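RagB/SusD family nutrient uptake outer membrane protein (Bacteroides thetaiotaomicron, PDB 7KV2) probably binds beta-glucan at the cell surface, as a SusD-family outer-membrane protein that captures glycan for uptake by this gut bacterium. Local coordinates at residues A[245-257]-A[266-278]. Numbering follows the deposited sequence.
With NA (sodium ion), chain G; EDO (1,2-ethanediol), chain F.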
ATOM      1  N   GLU A 245      19.064   8.803  -5.171  1.00 27.45           N
ATOM      2  CA  GLU A 245      20.198   8.691  -6.112  1.00 25.48           C
ATOM      3  C   GLU A 245      21.010   7.432  -5.804  1.00 24.09           C
ATOM      4  O   GLU A 245      21.547   6.850  -6.753  1.00 28.51           O
ATOM      5  CB  GLU A 245      21.029   9.981  -6.075  1.00 27.73           C
ATOM      6  CG  GLU A 245      20.334  11.192  -6.675  1.00 29.59           C
ATOM      7  CD  GLU A 245      20.199  11.222  -8.180  1.00 31.02           C
ATOM      8  OE1 GLU A 245      20.382  10.166  -8.825  1.00 32.28           O
ATOM      9  OE2 GLU A 245      19.891  12.311  -8.715  1.00 33.01           O
ATOM     10  N   GLU A 246      21.133   7.029  -4.538  1.00 27.03           N
ATOM     11  CA  GLU A 246      21.895   5.806  -4.167  1.00 25.74           C
ATOM     12  C   GLU A 246      21.202   4.564  -4.738  1.00 27.61           C
ATOM     13  O   GLU A 246      21.886   3.700  -5.273  1.00 23.88           O
ATOM     14  CB  GLU A 246      22.012   5.702  -2.651  1.00 28.63           C
ATOM     15  CG  GLU A 246      23.066   6.630  -2.090  1.00 31.76           C
ATOM     16  CD  GLU A 246      23.296   6.474  -0.605  1.00 34.07           C
ATOM     17  OE1 GLU A 246      23.044   5.378  -0.095  1.00 31.75           O
ATOM     18  OE2 GLU A 246      23.705   7.469   0.040  1.00 40.17           O
ATOM     19  N   ILE A 247      19.870   4.504  -4.643  1.00 24.98           N
ATOM     20  CA  ILE A 247      19.068   3.391  -5.240  1.00 23.35           C
ATOM     21  C   ILE A 247      19.238   3.435  -6.753  1.00 21.32           C
ATOM     22  O   ILE A 247      19.430   2.372  -7.379  1.00 24.28           O
ATOM     23  CB  ILE A 247      17.581   3.491  -4.824  1.00 22.37           C
ATOM     24  CG1 ILE A 247      17.398   3.360  -3.318  1.00 23.71           C
ATOM     25  CG2 ILE A 247      16.768   2.432  -5.577  1.00 23.57           C
ATOM     26  CD1 ILE A 247      16.011   3.644  -2.818  1.00 23.48           C
ATOM     27  N   ILE A 248      19.148   4.622  -7.355  1.00 21.18           N
ATOM     28  CA  ILE A 248      19.273   4.775  -8.824  1.00 21.86           C
ATOM     29  C   ILE A 248      20.676   4.310  -9.239  1.00 22.79           C
ATOM     30  O   ILE A 248      20.781   3.641 -10.282  1.00 21.81           O
ATOM     31  CB  ILE A 248      18.945   6.217  -9.268  1.00 23.39           C
ATOM     32  CG1 ILE A 248      17.436   6.500  -9.174  1.00 23.11           C
ATOM     33  CG2 ILE A 248      19.459   6.499 -10.657  1.00 24.21           C
ATOM     34  CD1 ILE A 248      17.093   7.979  -9.197  1.00 24.97           C
ATOM     35  N   SER A 249      21.717   4.611  -8.468  1.00 26.05           N
ATOM     36  CA  SER A 249      23.098   4.188  -8.814  1.00 30.25           C
ATOM     37  C   SER A 249      23.246   2.665  -8.701  1.00 31.56           C
ATOM     38  O   SER A 249      24.083   2.114  -9.404  1.00 31.36           O
ATOM     39  CB  SER A 249      24.137   4.877  -7.947  1.00 31.30           C
ATOM     40  OG  SER A 249      24.106   6.276  -8.165  1.00 39.46           O
ATOM     41  N   SER A 250      22.487   1.983  -7.839  1.00 28.53           N
ATOM     42  CA  SER A 250      22.578   0.514  -7.717  1.00 27.78           C
ATOM     43  C   SER A 250      22.240  -0.144  -9.045  1.00 27.75           C
ATOM     44  O   SER A 250      21.158   0.076  -9.621  1.00 28.84           O
ATOM     45  CB  SER A 250      21.680  -0.040  -6.632  1.00 30.22           C
ATOM     46  OG  SER A 250      21.729  -1.471  -6.692  1.00 29.98           O
ATOM     47  N   PRO A 251      23.086  -1.089  -9.511  1.00 28.46           N
ATOM     48  CA  PRO A 251      22.729  -1.902 -10.663  1.00 29.04           C
ATOM     49  C   PRO A 251      21.669  -2.940 -10.267  1.00 28.06           C
ATOM     50  O   PRO A 251      21.208  -3.614 -11.140  1.00 29.72           O
ATOM     51  CB  PRO A 251      24.052  -2.593 -11.047  1.00 31.37           C
ATOM     52  CG  PRO A 251      24.796  -2.695  -9.740  1.00 30.72           C
ATOM     53  CD  PRO A 251      24.391  -1.474  -8.934  1.00 31.21           C
ATOM     54  N   GLN A 252      21.238  -3.012  -9.005  1.00 24.99           N
ATOM     55  CA  GLN A 252      20.307  -4.126  -8.644  1.00 23.48           C
ATOM     56  C   GLN A 252      18.876  -3.622  -8.429  1.00 22.24           C
ATOM     57  O   GLN A 252      18.032  -4.410  -7.936  1.00 18.15           O
ATOM     58  CB  GLN A 252      20.878  -4.896  -7.476  1.00 24.16           C
ATOM     59  CG  GLN A 252      22.149  -5.642  -7.894  1.00 24.14           C
ATOM     60  CD  GLN A 252      22.567  -6.584  -6.805  1.00 24.00           C
ATOM     61  OE1 GLN A 252      22.497  -7.816  -6.960  1.00 26.59           O
ATOM     62  NE2 GLN A 252      22.977  -6.021  -5.686  1.00 20.96           N
ATOM     63  N   TYR A 253      18.609  -2.412  -8.892  1.00 20.34           N
ATOM     64  CA  TYR A 253      17.257  -1.811  -8.983  1.00 20.42           C
ATOM     65  C   TYR A 253      17.126  -1.159 -10.353  1.00 22.16           C
ATOM     66  O   TYR A 253      18.033  -0.403 -10.798  1.00 20.04           O
ATOM     67  CB  TYR A 253      17.037  -0.821  -7.831  1.00 20.34           C
ATOM     68  CG  TYR A 253      17.001  -1.466  -6.482  1.00 19.05           C
ATOM     69  CD1 TYR A 253      15.990  -2.351  -6.136  1.00 19.57           C
ATOM     70  CD2 TYR A 253      17.957  -1.167  -5.529  1.00 20.53           C
ATOM     71  CE1 TYR A 253      15.941  -2.934  -4.877  1.00 18.29           C
ATOM     72  CE2 TYR A 253      17.954  -1.774  -4.287  1.00 18.50           C
ATOM     73  CZ  TYR A 253      16.935  -2.658  -3.956  1.00 19.28           C
ATOM     74  OH  TYR A 253      16.897  -3.206  -2.698  1.00 19.09           O
ATOM     75  N   ASP A 254      16.028  -1.429 -11.038  1.00 18.33           N
ATOM     76  CA  ASP A 254      15.821  -0.900 -12.400  1.00 19.18           C
ATOM     77  C   ASP A 254      14.358  -1.114 -12.732  1.00 19.86           C
ATOM     78  O   ASP A 254      13.675  -1.780 -11.892  1.00 19.73           O
ATOM     79  CB  ASP A 254      16.712  -1.617 -13.423  1.00 20.44           C
ATOM     80  CG  ASP A 254      17.044  -0.771 -14.652  1.00 24.23           C
ATOM     81  OD1 ASP A 254      16.334   0.225 -14.905  1.00 23.70           O
ATOM     82  OD2 ASP A 254      18.011  -1.131 -15.358  1.00 30.03           O
ATOM     83  N   LEU A 255      13.913  -0.617 -13.887  1.00 18.95           N
ATOM     84  CA  LEU A 255      12.511  -0.805 -14.354  1.00 19.33           C
ATOM     85  C   LEU A 255      12.412  -2.129 -15.101  1.00 21.34           C
ATOM     86  O   LEU A 255      13.307  -2.442 -15.921  1.00 19.96           O
ATOM     87  CB  LEU A 255      12.057   0.342 -15.263  1.00 19.85           C
ATOM     88  CG  LEU A 255      11.942   1.726 -14.630  1.00 20.20           C
ATOM     89  CD1 LEU A 255      11.561   2.777 -15.673  1.00 19.33           C
ATOM     90  CD2 LEU A 255      10.961   1.736 -13.464  1.00 19.55           C
ATOM     91  N   MET A 256      11.327  -2.876 -14.865  1.00 19.18           N
ATOM     92  CA  MET A 256      10.987  -4.020 -15.732  1.00 18.93           C
ATOM     93  C   MET A 256      10.653  -3.425 -17.091  1.00 18.06           C
ATOM     94  O   MET A 256       9.968  -2.401 -17.221  1.00 17.25           O
ATOM     95  CB  MET A 256       9.778  -4.801 -15.198  1.00 18.76           C
ATOM     96  CG  MET A 256       9.961  -5.315 -13.791  1.00 20.99           C
ATOM     97  SD  MET A 256       8.808  -6.688 -13.395  1.00 23.68           S
ATOM     98  CE  MET A 256       9.606  -7.979 -14.369  1.00 23.15           C
ATOM     99  N   PRO A 257      11.164  -4.002 -18.196  1.00 18.91           N
ATOM    100  CA  PRO A 257      10.904  -3.379 -19.482  1.00 21.01           C
ATOM    101  C   PRO A 257       9.426  -3.376 -19.867  1.00 19.86           C
ATOM    102  O   PRO A 257       9.052  -2.511 -20.617  1.00 19.48           O
ATOM    103  CB  PRO A 257      11.705  -4.252 -20.466  1.00 21.40           C
ATOM    104  CG  PRO A 257      12.752  -4.958 -19.641  1.00 23.75           C
ATOM    105  CD  PRO A 257      12.166  -5.072 -18.242  1.00 21.63           C
ATOM    106  N   THR A 266       5.362 -14.124 -11.414  1.00 17.23           N
ATOM    107  CA  THR A 266       6.774 -14.044 -11.849  1.00 16.78           C
ATOM    108  C   THR A 266       7.397 -12.660 -11.643  1.00 17.77           C
ATOM    109  O   THR A 266       8.639 -12.594 -11.680  1.00 19.21           O
ATOM    110  CB  THR A 266       6.959 -14.497 -13.292  1.00 17.76           C
ATOM    111  OG1 THR A 266       6.130 -13.698 -14.139  1.00 18.80           O
ATOM    112  CG2 THR A 266       6.691 -15.981 -13.403  1.00 18.59           C
ATOM    113  N   GLY A 267       6.611 -11.606 -11.407  1.00 15.58           N
ATOM    114  CA  GLY A 267       7.136 -10.248 -11.181  1.00 16.45           C
ATOM    115  C   GLY A 267       7.408  -9.954  -9.720  1.00 15.49           C
ATOM    116  O   GLY A 267       7.981  -8.878  -9.449  1.00 14.94           O
ATOM    117  N   GLU A 268       7.098 -10.889  -8.812  1.00 15.31           N
ATOM    118  CA  GLU A 268       7.391 -10.707  -7.372  1.00 15.88           C
ATOM    119  C   GLU A 268       8.906 -10.602  -7.183  1.00 16.43           C
ATOM    120  O   GLU A 268       9.669 -11.452  -7.714  1.00 15.33           O
ATOM    121  CB  GLU A 268       6.796 -11.814  -6.513  1.00 16.72           C
ATOM    122  CG  GLU A 268       5.271 -11.826  -6.555  1.00 16.41           C
ATOM    123  CD  GLU A 268       4.662 -12.899  -5.657  1.00 16.41           C
ATOM    124  OE1 GLU A 268       5.378 -13.851  -5.297  1.00 19.26           O
ATOM    125  OE2 GLU A 268       3.446 -12.819  -5.346  1.00 16.65           O
ATOM    126  N   TRP A 269       9.330  -9.611  -6.406  1.00 14.96           N
ATOM    127  CA  TRP A 269      10.760  -9.401  -6.044  1.00 17.38           C
ATOM    128  C   TRP A 269      11.616  -9.344  -7.319  1.00 17.10           C
ATOM    129  O   TRP A 269      12.742  -9.895  -7.315  1.00 18.12           O
ATOM    130  CB  TRP A 269      11.234 -10.471  -5.025  1.00 17.06           C
ATOM    131  CG  TRP A 269      10.480 -10.320  -3.719  1.00 16.54           C
ATOM    132  CD1 TRP A 269       9.505 -11.134  -3.221  1.00 18.35           C
ATOM    133  CD2 TRP A 269      10.595  -9.237  -2.781  1.00 16.73           C
ATOM    134  NE1 TRP A 269       9.033 -10.645  -2.015  1.00 16.98           N
ATOM    135  CE2 TRP A 269       9.703  -9.492  -1.722  1.00 17.01           C
ATOM    136  CE3 TRP A 269      11.406  -8.105  -2.705  1.00 17.58           C
ATOM    137  CZ2 TRP A 269       9.601  -8.637  -0.625  1.00 17.87           C
ATOM    138  CZ3 TRP A 269      11.349  -7.298  -1.585  1.00 17.19           C
ATOM    139  CH2 TRP A 269      10.436  -7.553  -0.578  1.00 17.71           C
ATOM    140  N   SER A 270      11.131  -8.645  -8.333  1.00 17.27           N
ATOM    141  CA  SER A 270      11.852  -8.438  -9.614  1.00 17.60           C
ATOM    142  C   SER A 270      12.934  -7.371  -9.409  1.00 17.47           C
ATOM    143  O   SER A 270      13.082  -6.792  -8.302  1.00 16.42           O
ATOM    144  CB  SER A 270      10.920  -7.974 -10.670  1.00 18.03           C
ATOM    145  OG  SER A 270      10.547  -6.628 -10.392  1.00 17.24           O
ATOM    146  N   ILE A 271      13.592  -6.987 -10.496  1.00 17.65           N
ATOM    147  CA  ILE A 271      14.612  -5.911 -10.395  1.00 18.95           C
ATOM    148  C   ILE A 271      13.942  -4.588 -10.014  1.00 21.08           C
ATOM    149  O   ILE A 271      14.618  -3.695  -9.486  1.00 18.67           O
ATOM    150  CB  ILE A 271      15.413  -5.809 -11.688  1.00 21.74           C
ATOM    151  CG1 ILE A 271      16.696  -5.014 -11.407  1.00 24.46           C
ATOM    152  CG2 ILE A 271      14.571  -5.261 -12.825  1.00 21.17           C
ATOM    153  CD1 ILE A 271      17.847  -5.469 -12.217  1.00 26.40           C
ATOM    154  N   GLU A 272      12.631  -4.473 -10.227  1.00 19.89           N
ATOM    155  CA  GLU A 272      11.887  -3.235  -9.899  1.00 18.54           C
ATOM    156  C   GLU A 272      11.480  -3.182  -8.424  1.00 17.08           C
ATOM    157  O   GLU A 272      11.139  -2.087  -7.954  1.00 16.31           O
ATOM    158  CB  GLU A 272      10.628  -3.170 -10.745  1.00 20.53           C
ATOM    159  CG  GLU A 272      10.025  -1.797 -10.720  1.00 18.99           C
ATOM    160  CD  GLU A 272       9.191  -1.406 -11.885  1.00 17.77           C
ATOM    161  OE1 GLU A 272       9.383  -1.981 -12.977  1.00 17.87           O
ATOM    162  OE2 GLU A 272       8.353  -0.518 -11.677  1.00 19.18           O
ATOM    163  N   SER A 273      11.424  -4.318  -7.738  1.00 18.13           N
ATOM    164  CA  SER A 273      10.825  -4.400  -6.380  1.00 19.00           C
ATOM    165  C   SER A 273      11.851  -3.952  -5.354  1.00 18.10           C
ATOM    166  O   SER A 273      12.912  -4.587  -5.279  1.00 18.54           O
ATOM    167  CB  SER A 273      10.308  -5.779  -5.988  1.00 21.43           C
ATOM    168  OG  SER A 273       9.633  -6.407  -7.042  1.00 29.85           O
ATOM    169  N   ILE A 274      11.525  -2.911  -4.587  1.00 16.79           N
ATOM    170  CA  ILE A 274      12.264  -2.456  -3.370  1.00 17.69           C
ATOM    171  C   ILE A 274      11.622  -3.085  -2.127  1.00 16.64           C
ATOM    172  O   ILE A 274      12.354  -3.609  -1.242  1.00 16.48           O
ATOM    173  CB  ILE A 274      12.323  -0.921  -3.317  1.00 19.27           C
ATOM    174  CG1 ILE A 274      13.170  -0.411  -4.484  1.00 21.63           C
ATOM    175  CG2 ILE A 274      12.811  -0.438  -1.954  1.00 20.03           C
ATOM    176  CD1 ILE A 274      13.012   1.041  -4.797  1.00 23.67           C
ATOM    177  N   PHE A 275      10.292  -3.118  -2.049  1.00 18.24           N
ATOM    178  CA  PHE A 275       9.635  -3.772  -0.896  1.00 17.66           C
ATOM    179  C   PHE A 275       8.245  -4.268  -1.294  1.00 15.77           C
ATOM    180  O   PHE A 275       7.492  -3.516  -1.934  1.00 14.33           O
ATOM    181  CB  PHE A 275       9.633  -2.810   0.292  1.00 17.75           C
ATOM    182  CG  PHE A 275       9.406  -3.482   1.618  1.00 18.67           C
ATOM    183  CD1 PHE A 275      10.321  -4.410   2.102  1.00 19.65           C
ATOM    184  CD2 PHE A 275       8.252  -3.229   2.363  1.00 21.46           C
ATOM    185  CE1 PHE A 275      10.113  -5.040   3.319  1.00 21.44           C
ATOM    186  CE2 PHE A 275       8.049  -3.862   3.584  1.00 20.47           C
ATOM    187  CZ  PHE A 275       8.970  -4.780   4.047  1.00 20.02           C
ATOM    188  N   GLU A 276       7.952  -5.474  -0.831  1.00 15.57           N
ATOM    189  CA  GLU A 276       6.618  -6.145  -0.941  1.00 15.36           C
ATOM    190  C   GLU A 276       6.270  -6.735   0.415  1.00 17.22           C
ATOM    191  O   GLU A 276       7.171  -7.035   1.208  1.00 17.75           O
ATOM    192  CB  GLU A 276       6.586  -7.231  -2.008  1.00 14.82           C
ATOM    193  CG  GLU A 276       7.274  -6.813  -3.283  1.00 17.16           C
ATOM    194  CD  GLU A 276       7.124  -7.788  -4.446  1.00 19.02           C
ATOM    195  OE1 GLU A 276       6.417  -8.811  -4.304  1.00 18.14           O
ATOM    196  OE2 GLU A 276       7.709  -7.497  -5.495  1.00 16.62           O
ATOM    197  N   ILE A 277       4.972  -6.904   0.630  1.00 17.05           N
ATOM    198  CA  ILE A 277       4.444  -7.752   1.702  1.00 16.99           C
ATOM    199  C   ILE A 277       4.133  -9.107   1.087  1.00 16.28           C
ATOM    200  O   ILE A 277       3.325  -9.176   0.139  1.00 16.77           O
ATOM    201  CB  ILE A 277       3.237  -7.072   2.354  1.00 18.21           C
ATOM    202  CG1 ILE A 277       3.703  -5.769   3.013  1.00 19.11           C
ATOM    203  CG2 ILE A 277       2.583  -8.054   3.323  1.00 17.29           C
ATOM    204  CD1 ILE A 277       2.585  -4.938   3.601  1.00 21.76           C
ATOM    205  N   ASN A 278       4.765 -10.144   1.625  1.00 18.61           N
ATOM    206  CA  ASN A 278       4.694 -11.530   1.084  1.00 18.06           C
ATOM    207  C   ASN A 278       3.353 -12.149   1.418  1.00 18.30           C
ATOM    208  O   ASN A 278       2.958 -12.097   2.594  1.00 19.05           O
ATOM    209  CB  ASN A 278       5.790 -12.413   1.660  1.00 18.37           C
ATOM    210  CG  ASN A 278       7.153 -12.002   1.161  1.00 21.06           C
ATOM    211  OD1 ASN A 278       7.249 -11.428   0.094  1.00 22.77           O
ATOM    212  ND2 ASN A 278       8.180 -12.190   1.974  1.00 19.02           N
TER
HETATM  213 NA    NA G 606      19.437   1.501 -10.631  1.00 31.31          NA
HETATM  214  C1  EDO F 605       8.720 -14.376  -8.382  1.00 43.55           C
HETATM  215  O1  EDO F 605       9.900 -14.225  -7.565  1.00 47.61           O
HETATM  216  C2  EDO F 605       7.776 -15.514  -8.005  1.00 44.57           C
HETATM  217  O2  EDO F 605       7.336 -15.576  -6.647  1.00 51.91           O
HETATM  218  O   HOH W   1      14.894  -3.802  -1.024  1.00 18.33           O
HETATM  219  O   HOH W   2      20.236   1.172 -12.704  1.00 34.50           O
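Glu-272 reaches across segment 245-257 at Leu-255 and Met-256 with its chain extended, CG anti to the backbone N (chi1 -165°). Its CB lies 3.5 Å from Asp-254 O and also packs near Met-256 CG, and its CG still borders that carbonyl. CD comes up against Leu-255 CD2. At the tip, OE1 accepts a nearly straight bond from Met-256 N (2.9 Å, 165° at the hydrogen), met on its anti side, while OE2 lies beside the Leu-255 methyl. OE1 also forms a salt bridge with Arg-435, which holds Met-256 O as well, and OE2 forms one with Arg-404. Met-256 crosses the glutamate at about a right angle and lays SD 3.5 Å from Ser-270 OG, whose ST turn holds Glu-272 N.

Further back, Asp-254 N donates to Ile-271 O (3.1 Å) from above the carbonyl plane. The Tyr-253 ring meets Ser-273 O at its edge, and its CE1 packs 3.8 Å from Ile-274 CG1; its OH bonds Met-205 O and a water shared with Ile-274 O. Ile-248 O at the helix end, then Ser-250 O and Tyr-253 O, bind the sodium ion with Tyr-405 and a water. A glutamine at Glu-272 would probably leave Arg-435 and Arg-404 without their shared counter-charge. Joining the chain after the sodium site to the turn leading into strand 273-277, this buried carboxylate is probably kept charged by two arginines and a backbone N-H.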